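PDB 6NXI: FAD:protein FMN transferase from Vibrio cholerae, which probably transfers the FMN moiety of FAD onto a threonine hydroxyl of a target flavoprotein, using magnesium and releasing AMP. Local coordinates for residues I29-I39 with V165-I174. Sequence-based numbering, arbitrary orientation. Where two conformers were deposited one is given.
Sequences IADSKTLQTEI and VADYLQSQGI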
loop_
_atom_site.group_PDB
_atom_site.type_symbol
_atom_site.label_atom_id
_atom_site.label_comp_id
_atom_site.label_asym_id
_atom_site.label_seq_id
_atom_site.Cartn_x
_atom_site.Cartn_y
_atom_site.Cartn_z
ATOM N N ILE A 29 -3.657 -10.113 -29.412
ATOM C CA ILE A 29 -4.233 -9.838 -28.062
ATOM C C ILE A 29 -5.615 -9.197 -28.202
ATOM O O ILE A 29 -5.920 -8.605 -29.250
ATOM C CB ILE A 29 -3.276 -9.002 -27.205
ATOM C CG1 ILE A 29 -3.137 -7.572 -27.715
ATOM C CG2 ILE A 29 -1.925 -9.676 -27.064
ATOM C CD1 ILE A 29 -2.401 -6.691 -26.722
ATOM N N ALA A 30 -6.427 -9.321 -27.156
ATOM C CA ALA A 30 -7.741 -8.673 -27.040
ATOM C C ALA A 30 -7.615 -7.167 -27.323
ATOM O O ALA A 30 -6.560 -6.543 -27.004
ATOM C CB ALA A 30 -8.319 -8.947 -25.686
ATOM N N ASP A 31 -8.689 -6.611 -27.853
ATOM C CA ASP A 31 -8.869 -5.155 -28.037
ATOM C C ASP A 31 -8.910 -4.493 -26.650
ATOM O O ASP A 31 -9.287 -5.151 -25.648
ATOM C CB ASP A 31 -10.146 -4.878 -28.821
ATOM C CG ASP A 31 -11.355 -5.458 -28.104
ATOM O OD1 ASP A 31 -12.146 -4.667 -27.593
ATOM O OD2 ASP A 31 -11.480 -6.721 -28.042
ATOM N N SER A 32 -8.629 -3.198 -26.612
ATOM C CA SER A 32 -8.537 -2.391 -25.359
ATOM C C SER A 32 -9.880 -2.392 -24.619
ATOM O O SER A 32 -9.883 -2.441 -23.368
ATOM C CB SER A 32 -8.078 -0.999 -25.669
ATOM O OG SER A 32 -9.006 -0.330 -26.504
ATOM N N LYS A 33 -11.013 -2.395 -25.332
ATOM C CA LYS A 33 -12.324 -2.374 -24.653
ATOM C C LYS A 33 -12.489 -3.661 -23.860
ATOM O O LYS A 33 -12.963 -3.598 -22.746
ATOM C CB LYS A 33 -13.505 -2.249 -25.621
ATOM C CG LYS A 33 -14.797 -1.834 -24.927
ATOM C CD LYS A 33 -15.898 -1.390 -25.888
ATOM C CE LYS A 33 -16.820 -2.502 -26.339
ATOM N NZ LYS A 33 -17.702 -2.993 -25.247
ATOM N N THR A 34 -12.202 -4.798 -24.471
ATOM C CA THR A 34 -12.315 -6.120 -23.807
ATOM C C THR A 34 -11.457 -6.105 -22.533
ATOM O O THR A 34 -11.917 -6.531 -21.471
ATOM C CB THR A 34 -11.859 -7.246 -24.734
ATOM O OG1 THR A 34 -12.762 -7.238 -25.844
ATOM C CG2 THR A 34 -11.857 -8.604 -24.058
ATOM N N LEU A 35 -10.215 -5.655 -22.665
ATOM C CA LEU A 35 -9.281 -5.642 -21.516
ATOM C C LEU A 35 -9.812 -4.718 -20.435
ATOM O O LEU A 35 -9.721 -5.092 -19.243
ATOM C CB LEU A 35 -7.898 -5.173 -21.976
ATOM C CG LEU A 35 -7.183 -6.110 -22.941
ATOM C CD1 LEU A 35 -5.963 -5.404 -23.530
ATOM C CD2 LEU A 35 -6.776 -7.400 -22.263
ATOM N N GLN A 36 -10.248 -3.502 -20.767
ATOM C CA GLN A 36 -10.662 -2.553 -19.713
ATOM C C GLN A 36 -11.894 -3.076 -18.987
ATOM O O GLN A 36 -12.043 -2.883 -17.787
ATOM C CB GLN A 36 -10.981 -1.174 -20.278
ATOM C CG GLN A 36 -11.172 -0.122 -19.192
ATOM C CD GLN A 36 -10.876 1.273 -19.694
ATOM O OE1 GLN A 36 -11.093 1.572 -20.861
ATOM N NE2 GLN A 36 -10.448 2.150 -18.804
ATOM N N THR A 37 -12.764 -3.738 -19.736
ATOM C CA THR A 37 -13.997 -4.284 -19.129
ATOM C C THR A 37 -13.626 -5.291 -18.032
ATOM O O THR A 37 -14.223 -5.251 -16.938
ATOM C CB THR A 37 -14.897 -4.890 -20.212
ATOM O OG1 THR A 37 -15.392 -3.880 -21.100
ATOM C CG2 THR A 37 -16.079 -5.571 -19.562
ATOM N N GLU A 38 -12.671 -6.167 -18.278
ATOM C CA GLU A 38 -12.294 -7.179 -17.268
ATOM C C GLU A 38 -11.489 -6.512 -16.157
ATOM O O GLU A 38 -11.650 -6.859 -15.004
ATOM C CB GLU A 38 -11.533 -8.322 -17.909
ATOM C CG GLU A 38 -11.229 -9.424 -16.921
ATOM C CD GLU A 38 -12.393 -10.065 -16.194
ATOM O OE1 GLU A 38 -13.590 -9.830 -16.532
ATOM O OE2 GLU A 38 -12.104 -10.817 -15.268
ATOM N N ILE A 39 -10.625 -5.566 -16.514
ATOM C CA ILE A 39 -9.844 -4.851 -15.477
ATOM C C ILE A 39 -10.814 -4.168 -14.521
ATOM O O ILE A 39 -10.636 -4.254 -13.309
ATOM C CB ILE A 39 -8.884 -3.846 -16.137
ATOM C CG1 ILE A 39 -7.758 -4.621 -16.818
ATOM C CG2 ILE A 39 -8.390 -2.845 -15.094
ATOM C CD1 ILE A 39 -6.992 -3.769 -17.806
ATOM N N VAL A 165 -4.389 -7.121 -11.553
ATOM C CA VAL A 165 -4.429 -6.597 -12.950
ATOM C C VAL A 165 -3.196 -7.062 -13.747
ATOM O O VAL A 165 -3.343 -7.450 -14.942
ATOM C CB VAL A 165 -4.613 -5.084 -12.953
ATOM C CG1 VAL A 165 -4.359 -4.479 -14.319
ATOM C CG2 VAL A 165 -5.964 -4.698 -12.346
ATOM N N ALA A 166 -2.016 -7.032 -13.148
ATOM C CA ALA A 166 -0.746 -7.454 -13.812
ATOM C C ALA A 166 -0.909 -8.917 -14.213
ATOM O O ALA A 166 -0.604 -9.288 -15.374
ATOM C CB ALA A 166 0.458 -7.190 -12.949
ATOM N N ASP A 167 -1.462 -9.753 -13.323
ATOM C CA ASP A 167 -1.642 -11.187 -13.668
ATOM C C ASP A 167 -2.672 -11.347 -14.774
ATOM O O ASP A 167 -2.463 -12.233 -15.630
ATOM C CB ASP A 167 -2.088 -12.014 -12.470
ATOM C CG ASP A 167 -1.031 -12.169 -11.402
ATOM O OD1 ASP A 167 0.127 -11.780 -11.624
ATOM O OD2 ASP A 167 -1.380 -12.704 -10.352
ATOM N N TYR A 168 -3.724 -10.546 -14.784
ATOM C CA TYR A 168 -4.725 -10.562 -15.874
ATOM C C TYR A 168 -4.035 -10.201 -17.201
ATOM O O TYR A 168 -4.284 -10.869 -18.255
ATOM C CB TYR A 168 -5.918 -9.650 -15.580
ATOM C CG TYR A 168 -6.813 -9.494 -16.785
ATOM C CD1 TYR A 168 -7.527 -10.565 -17.274
ATOM C CD2 TYR A 168 -6.891 -8.316 -17.514
ATOM C CE1 TYR A 168 -8.352 -10.451 -18.368
ATOM C CE2 TYR A 168 -7.685 -8.197 -18.641
ATOM C CZ TYR A 168 -8.407 -9.280 -19.095
ATOM O OH TYR A 168 -9.179 -9.128 -20.209
ATOM N N LEU A 169 -3.217 -9.155 -17.215
ATOM C CA LEU A 169 -2.586 -8.752 -18.493
ATOM C C LEU A 169 -1.713 -9.913 -18.996
ATOM O O LEU A 169 -1.762 -10.200 -20.200
ATOM C CB LEU A 169 -1.805 -7.464 -18.319
ATOM C CG LEU A 169 -2.638 -6.222 -18.035
ATOM C CD1 LEU A 169 -1.693 -5.036 -17.854
ATOM C CD2 LEU A 169 -3.614 -5.929 -19.170
ATOM N N GLN A 170 -0.957 -10.545 -18.108
ATOM C CA GLN A 170 -0.124 -11.726 -18.484
ATOM C C GLN A 170 -1.018 -12.824 -19.050
ATOM O O GLN A 170 -0.632 -13.463 -20.064
ATOM C CB GLN A 170 0.670 -12.148 -17.260
ATOM C CG GLN A 170 1.757 -11.149 -16.958
ATOM C CD GLN A 170 2.643 -11.486 -15.789
ATOM O OE1 GLN A 170 3.444 -10.647 -15.388
ATOM N NE2 GLN A 170 2.510 -12.712 -15.256
ATOM N N SER A 171 -2.170 -13.093 -18.414
ATOM C CA SER A 171 -3.114 -14.154 -18.841
ATOM C C SER A 171 -3.579 -13.848 -20.265
ATOM O O SER A 171 -3.906 -14.788 -21.010
ATOM C CB SER A 171 -4.276 -14.288 -17.881
ATOM O OG SER A 171 -5.305 -13.350 -18.178
ATOM N N GLN A 172 -3.567 -12.579 -20.676
ATOM C CA GLN A 172 -4.014 -12.145 -22.031
ATOM C C GLN A 172 -2.817 -12.040 -22.999
ATOM O O GLN A 172 -3.038 -11.561 -24.150
ATOM C CB GLN A 172 -4.758 -10.810 -21.862
ATOM C CG GLN A 172 -6.114 -10.949 -21.183
ATOM C CD GLN A 172 -7.099 -11.721 -22.025
ATOM O OE1 GLN A 172 -7.213 -11.487 -23.208
ATOM N NE2 GLN A 172 -7.809 -12.664 -21.425
ATOM N N GLY A 173 -1.614 -12.472 -22.606
ATOM C CA GLY A 173 -0.420 -12.509 -23.477
ATOM C C GLY A 173 0.164 -11.137 -23.675
ATOM O O GLY A 173 0.888 -10.932 -24.652
ATOM N N ILE A 174 -0.013 -10.261 -22.677
ATOM C CA ILE A 174 0.612 -8.910 -22.690
ATOM C C ILE A 174 1.839 -8.931 -21.775
ATOM O O ILE A 174 1.662 -9.046 -20.562
ATOM C CB ILE A 174 -0.416 -7.846 -22.274
ATOM C CG1 ILE A 174 -1.593 -7.841 -23.245
ATOM C CG2 ILE A 174 0.173 -6.450 -22.130
ATOM C CD1 ILE A 174 -2.784 -7.125 -22.703
HETATM O O HOH W 1 -5.523 -11.306 -25.139
#
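The Y168 ring is the main bump where helices 32-50 and 157-171, a roughly antiparallel pair lying on the large antiparallel sheet of this ApbE-family fold, pack together with segment axes 10.8 Å apart. A chi1 of 171°, which sets Y168 CG opposite the backbone N, sends the ring across into a hollow shaped by L35, E38 and I39. E38 CG lies over one ring face in a CH-pi contact, 3.8 Å from the ring centroid, while the E38 side chain bends at chi2 (57°) and carries the carboxylate on to a salt bridge with R41. I39 CG1 approaches Y168 CD2, and I39 CG2 meets V165 CG2. L35 forks: CD2 touches both Y168 OH and Q172 CG, whereas CD1 meets I174 CD1 tip to tip at 3.7 Å, with Y23 of strand 17-24 touching both residues. A Schellman motif with G173 as C-prime residue ends helix 157-171 and turns the chain so that I174 faces I29, whose CD1 packs across I174 CG1. Between the loops, one water bridges the segments, accepting from A30 N at 3.0 Å and donating to Q172 O at 2.7 Å and to Q172 OE1 at 2.6 Å.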